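Local coordinates for protein pyridine synthase TbtD (Thermobispora bispora, PDB 5WA4) that probably forms the central pyridine ring of the thiopeptide antibiotic thiomuracin by a formal [4+2] aza-cycloaddition on a leader-bearing peptide substrate, at residues E8-G20 / W117-E131. Numbering follows the deposited sequence. Where two conformers were deposited one is given.
Sequences ERWWRFRVDYHAG and WSPDNTIHAEGERPE
Strands 9-16 and 123-128 pair antiparallel at one side of a four-stranded antiparallel sheet, with Arg14 and His124 as a hydrogen-bonded pair. Arg14 N gives to His124 O at 2.7 Å, and His124 N gives back to Arg14 O. Farther along, Gly127 O takes both Arg12 N and Arg12 NE, which reach it from opposite faces of its carbonyl plane. The side chain of Arg12, bent at chi3 (-72°), folds back to make the second bond.

Phe13 CE1 touches Ala125 CB at 3.5 Å. This pair and Ile123 face helix 64-85. Val15, on the same face, meets Leu25 of helix 22-35. On the other face, extended Arg14 grips Asp16 side-on, with NE to OD1 and NH2 to OD2. Arg14 NH2 also bonds to Arg51 O. Ser118 lies against this salt bridge, its CB 3.6 Å from Arg14 NE.

Past the strand end, the His18 ring is sandwiched. The Asp120 carboxylate stacks on one face, with the planes 6° apart. The edge of Trp117 meets the opposite face, CE3 lying 3.5 Å from His18 CE1. Asp120 OD1 also accepts His18 N at 2.9 Å, while its OD2 bonds to Ser88. Thr122 OG1 bonds to Pro119 O across a type II turn and receives His124 NE2.

At the far end, Arg9 NH1 forms a salt bridge with Glu128 OE1 at 3.0 Å. Glu131 lies close by, but it is poorly ordered and its contact is too short to be certain. Glu128 runs beside the Trp11 ring. The whole is an antiparallel strand pair packed on helices, within the fold of the lantibiotic dehydratase C-terminal family.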
# COMPACT_ATOMS: atom_id res chain seq x y z
N GLU E 8 29.40 -22.53 32.73
CA GLU E 8 28.04 -22.74 33.24
C GLU E 8 27.13 -21.53 32.97
O GLU E 8 25.91 -21.63 33.08
CB GLU E 8 28.06 -23.05 34.74
CG GLU E 8 26.82 -23.79 35.22
CD GLU E 8 27.17 -25.00 36.07
OE1 GLU E 8 27.14 -24.89 37.31
OE2 GLU E 8 27.48 -26.07 35.47
N ARG E 9 27.74 -20.39 32.63
CA ARG E 9 26.98 -19.28 32.04
C ARG E 9 27.88 -18.28 31.28
O ARG E 9 29.11 -18.38 31.30
CB ARG E 9 26.16 -18.55 33.11
CG ARG E 9 24.82 -18.07 32.54
CD ARG E 9 23.86 -17.56 33.60
NE ARG E 9 23.56 -18.56 34.62
CZ ARG E 9 22.53 -18.47 35.47
NH1 ARG E 9 21.71 -17.43 35.41
NH2 ARG E 9 22.33 -19.42 36.38
N TRP E 10 27.23 -17.34 30.59
CA TRP E 10 27.92 -16.36 29.76
C TRP E 10 28.17 -15.06 30.50
O TRP E 10 27.21 -14.39 30.90
CB TRP E 10 27.11 -16.05 28.50
CG TRP E 10 27.23 -17.07 27.44
CD1 TRP E 10 26.26 -17.92 27.01
CD2 TRP E 10 28.38 -17.34 26.64
NE1 TRP E 10 26.74 -18.71 26.00
CE2 TRP E 10 28.05 -18.37 25.75
CE3 TRP E 10 29.68 -16.81 26.59
CZ2 TRP E 10 28.95 -18.90 24.83
CZ3 TRP E 10 30.57 -17.32 25.67
CH2 TRP E 10 30.21 -18.36 24.80
N TRP E 11 29.44 -14.72 30.69
CA TRP E 11 29.81 -13.49 31.37
C TRP E 11 30.19 -12.40 30.37
O TRP E 11 30.71 -12.68 29.29
CB TRP E 11 30.97 -13.75 32.33
CG TRP E 11 30.65 -14.77 33.38
CD1 TRP E 11 31.05 -16.09 33.41
CD2 TRP E 11 29.86 -14.57 34.57
NE1 TRP E 11 30.56 -16.71 34.54
CE2 TRP E 11 29.83 -15.80 35.26
CE3 TRP E 11 29.18 -13.47 35.10
CZ2 TRP E 11 29.15 -15.95 36.47
CZ3 TRP E 11 28.50 -13.63 36.29
CH2 TRP E 11 28.49 -14.86 36.96
N ARG E 12 29.93 -11.15 30.75
CA ARG E 12 30.14 -10.02 29.85
C ARG E 12 31.21 -9.05 30.33
O ARG E 12 31.31 -8.74 31.52
CB ARG E 12 28.84 -9.27 29.64
CG ARG E 12 27.78 -10.07 28.94
CD ARG E 12 26.52 -9.25 28.75
NE ARG E 12 25.82 -9.04 30.00
CZ ARG E 12 24.77 -8.23 30.13
NH1 ARG E 12 24.33 -7.56 29.06
NH2 ARG E 12 24.17 -8.08 31.30
N PHE E 13 32.01 -8.56 29.39
CA PHE E 13 32.98 -7.52 29.69
C PHE E 13 32.88 -6.39 28.68
O PHE E 13 32.64 -6.63 27.49
CB PHE E 13 34.39 -8.10 29.71
CG PHE E 13 34.71 -8.87 30.96
CD1 PHE E 13 35.00 -8.21 32.14
CD2 PHE E 13 34.69 -10.26 30.96
CE1 PHE E 13 35.28 -8.92 33.30
CE2 PHE E 13 34.97 -10.97 32.12
CZ PHE E 13 35.27 -10.30 33.29
N ARG E 14 33.04 -5.15 29.15
CA ARG E 14 33.07 -3.99 28.28
C ARG E 14 34.46 -3.32 28.26
O ARG E 14 34.92 -2.82 29.29
CB ARG E 14 32.01 -2.98 28.70
CG ARG E 14 31.84 -1.87 27.67
CD ARG E 14 31.08 -0.64 28.15
NE ARG E 14 31.27 0.46 27.21
CZ ARG E 14 30.42 0.78 26.23
NH1 ARG E 14 29.30 0.09 26.07
NH2 ARG E 14 30.69 1.80 25.42
N VAL E 15 35.11 -3.29 27.09
CA VAL E 15 36.38 -2.59 26.91
C VAL E 15 36.27 -1.35 26.01
O VAL E 15 36.25 -1.48 24.79
CB VAL E 15 37.43 -3.52 26.25
CG1 VAL E 15 38.79 -2.85 26.23
CG2 VAL E 15 37.46 -4.86 26.96
N ASP E 16 36.22 -0.16 26.60
CA ASP E 16 36.15 1.09 25.81
C ASP E 16 37.48 1.47 25.15
O ASP E 16 38.54 1.47 25.79
CB ASP E 16 35.68 2.25 26.69
CG ASP E 16 34.25 2.08 27.17
OD1 ASP E 16 34.03 1.42 28.21
OD2 ASP E 16 33.34 2.62 26.52
N TYR E 17 37.43 1.81 23.87
CA TYR E 17 38.64 2.15 23.13
C TYR E 17 38.26 2.99 21.92
O TYR E 17 38.36 2.56 20.78
CB TYR E 17 39.34 0.86 22.73
CG TYR E 17 40.80 0.96 22.37
CD1 TYR E 17 41.75 1.43 23.28
CD2 TYR E 17 41.24 0.54 21.12
CE1 TYR E 17 43.08 1.48 22.94
CE2 TYR E 17 42.57 0.59 20.76
CZ TYR E 17 43.49 1.05 21.67
OH TYR E 17 44.82 1.08 21.27
N HIS E 18 37.82 4.22 22.20
CA HIS E 18 37.15 5.06 21.22
C HIS E 18 37.89 5.34 19.91
O HIS E 18 37.39 5.02 18.83
CB HIS E 18 36.79 6.39 21.89
CG HIS E 18 35.93 6.23 23.10
ND1 HIS E 18 35.78 7.22 24.05
CD2 HIS E 18 35.15 5.20 23.50
CE1 HIS E 18 34.96 6.80 24.99
NE2 HIS E 18 34.56 5.58 24.69
N ALA E 19 39.06 5.96 19.98
CA ALA E 19 39.71 6.42 18.75
C ALA E 19 40.99 5.67 18.52
O ALA E 19 41.75 5.97 17.60
CB ALA E 19 39.97 7.92 18.80
N GLY E 20 41.25 4.69 19.37
CA GLY E 20 42.45 3.89 19.22
C GLY E 20 42.33 2.89 18.08
O GLY E 20 41.24 2.67 17.55
N TRP E 117 28.77 8.83 27.07
CA TRP E 117 29.67 7.70 26.80
C TRP E 117 30.31 7.15 28.07
O TRP E 117 30.50 7.85 29.07
CB TRP E 117 30.77 8.08 25.80
CG TRP E 117 30.28 8.21 24.37
CD1 TRP E 117 28.98 8.30 23.97
CD2 TRP E 117 31.07 8.25 23.18
NE1 TRP E 117 28.92 8.39 22.60
CE2 TRP E 117 30.18 8.35 22.09
CE3 TRP E 117 32.45 8.18 22.92
CZ2 TRP E 117 30.62 8.42 20.76
CZ3 TRP E 117 32.89 8.24 21.59
CH2 TRP E 117 31.98 8.35 20.54
N SER E 118 30.60 5.85 28.04
CA SER E 118 31.47 5.21 29.01
C SER E 118 32.86 5.84 28.89
O SER E 118 33.25 6.28 27.80
CB SER E 118 31.52 3.70 28.75
OG SER E 118 32.67 3.09 29.29
N PRO E 119 33.60 5.91 30.01
CA PRO E 119 34.97 6.43 30.05
C PRO E 119 35.89 5.70 29.10
O PRO E 119 35.83 4.47 29.04
CB PRO E 119 35.38 6.20 31.49
CG PRO E 119 34.09 6.26 32.25
CD PRO E 119 33.10 5.59 31.36
N ASP E 120 36.74 6.42 28.37
CA ASP E 120 37.59 5.80 27.36
C ASP E 120 38.68 5.01 28.08
O ASP E 120 39.03 5.31 29.22
CB ASP E 120 38.17 6.85 26.42
CG ASP E 120 38.80 6.25 25.16
OD1 ASP E 120 38.56 5.06 24.84
OD2 ASP E 120 39.51 6.99 24.45
N ASN E 121 39.18 3.97 27.42
CA ASN E 121 40.26 3.14 27.95
C ASN E 121 39.99 2.43 29.28
O ASN E 121 40.93 1.91 29.88
CB ASN E 121 41.53 3.99 28.10
CG ASN E 121 41.95 4.65 26.82
OD1 ASN E 121 42.46 3.99 25.91
ND2 ASN E 121 41.73 5.96 26.73
N THR E 122 38.74 2.41 29.74
CA THR E 122 38.38 1.64 30.93
C THR E 122 37.85 0.23 30.62
O THR E 122 37.46 -0.06 29.50
CB THR E 122 37.31 2.36 31.78
OG1 THR E 122 36.16 2.63 30.97
CG2 THR E 122 37.84 3.65 32.33
N ILE E 123 37.85 -0.62 31.64
CA ILE E 123 37.31 -1.98 31.56
C ILE E 123 36.20 -2.16 32.58
O ILE E 123 36.42 -1.98 33.77
CB ILE E 123 38.39 -3.06 31.82
CG1 ILE E 123 39.30 -3.20 30.61
CG2 ILE E 123 37.74 -4.39 32.16
CD1 ILE E 123 40.43 -4.19 30.80
N HIS E 124 35.01 -2.51 32.11
CA HIS E 124 33.89 -2.74 33.01
C HIS E 124 33.41 -4.18 32.89
O HIS E 124 33.24 -4.69 31.78
CB HIS E 124 32.75 -1.76 32.72
CG HIS E 124 33.17 -0.33 32.68
ND1 HIS E 124 33.09 0.50 33.79
CD2 HIS E 124 33.69 0.42 31.68
CE1 HIS E 124 33.53 1.70 33.46
NE2 HIS E 124 33.90 1.68 32.19
N ALA E 125 33.24 -4.83 34.03
CA ALA E 125 32.65 -6.16 34.07
C ALA E 125 31.14 -5.96 34.11
O ALA E 125 30.64 -5.21 34.96
CB ALA E 125 33.15 -6.94 35.27
N GLU E 126 30.42 -6.61 33.20
CA GLU E 126 29.00 -6.30 32.99
C GLU E 126 28.08 -7.41 33.50
O GLU E 126 26.85 -7.28 33.47
CB GLU E 126 28.71 -6.01 31.50
CG GLU E 126 29.13 -4.59 31.02
CD GLU E 126 28.68 -4.26 29.60
OE1 GLU E 126 28.38 -5.19 28.82
OE2 GLU E 126 28.60 -3.07 29.26
N GLY E 127 28.67 -8.49 33.99
CA GLY E 127 27.87 -9.56 34.55
C GLY E 127 27.34 -10.43 33.43
O GLY E 127 27.78 -10.32 32.30
N GLU E 128 26.36 -11.26 33.75
CA GLU E 128 25.95 -12.33 32.86
C GLU E 128 24.70 -12.08 32.03
O GLU E 128 23.80 -11.36 32.45
CB GLU E 128 25.75 -13.58 33.70
CG GLU E 128 24.83 -13.31 34.87
CD GLU E 128 24.69 -14.50 35.77
OE1 GLU E 128 23.80 -15.34 35.50
OE2 GLU E 128 25.46 -14.59 36.74
N ARG E 129 24.65 -12.70 30.85
CA ARG E 129 23.45 -12.71 30.02
C ARG E 129 22.30 -13.28 30.84
O ARG E 129 22.51 -14.25 31.57
CB ARG E 129 23.66 -13.54 28.76
CG ARG E 129 24.72 -12.99 27.82
CD ARG E 129 24.44 -13.43 26.40
NE ARG E 129 23.14 -12.96 25.95
CZ ARG E 129 22.64 -13.18 24.74
NH1 ARG E 129 23.34 -13.87 23.85
NH2 ARG E 129 21.44 -12.71 24.43
N PRO E 130 21.10 -12.67 30.73
CA PRO E 130 19.92 -12.93 31.58
C PRO E 130 19.80 -14.34 32.16
O PRO E 130 20.42 -14.59 33.20
CB PRO E 130 18.74 -12.63 30.64
CG PRO E 130 19.29 -11.80 29.54
CD PRO E 130 20.79 -11.68 29.69
N GLU E 131 19.03 -15.23 31.53
CA GLU E 131 18.91 -16.60 32.02
C GLU E 131 18.89 -17.63 30.85
O GLU E 131 19.88 -18.35 30.68
CB GLU E 131 17.68 -16.74 32.95
CG GLU E 131 17.71 -15.91 34.25
CD GLU E 131 18.89 -16.26 35.16
OE1 GLU E 131 19.22 -17.46 35.28
OE2 GLU E 131 19.48 -15.33 35.76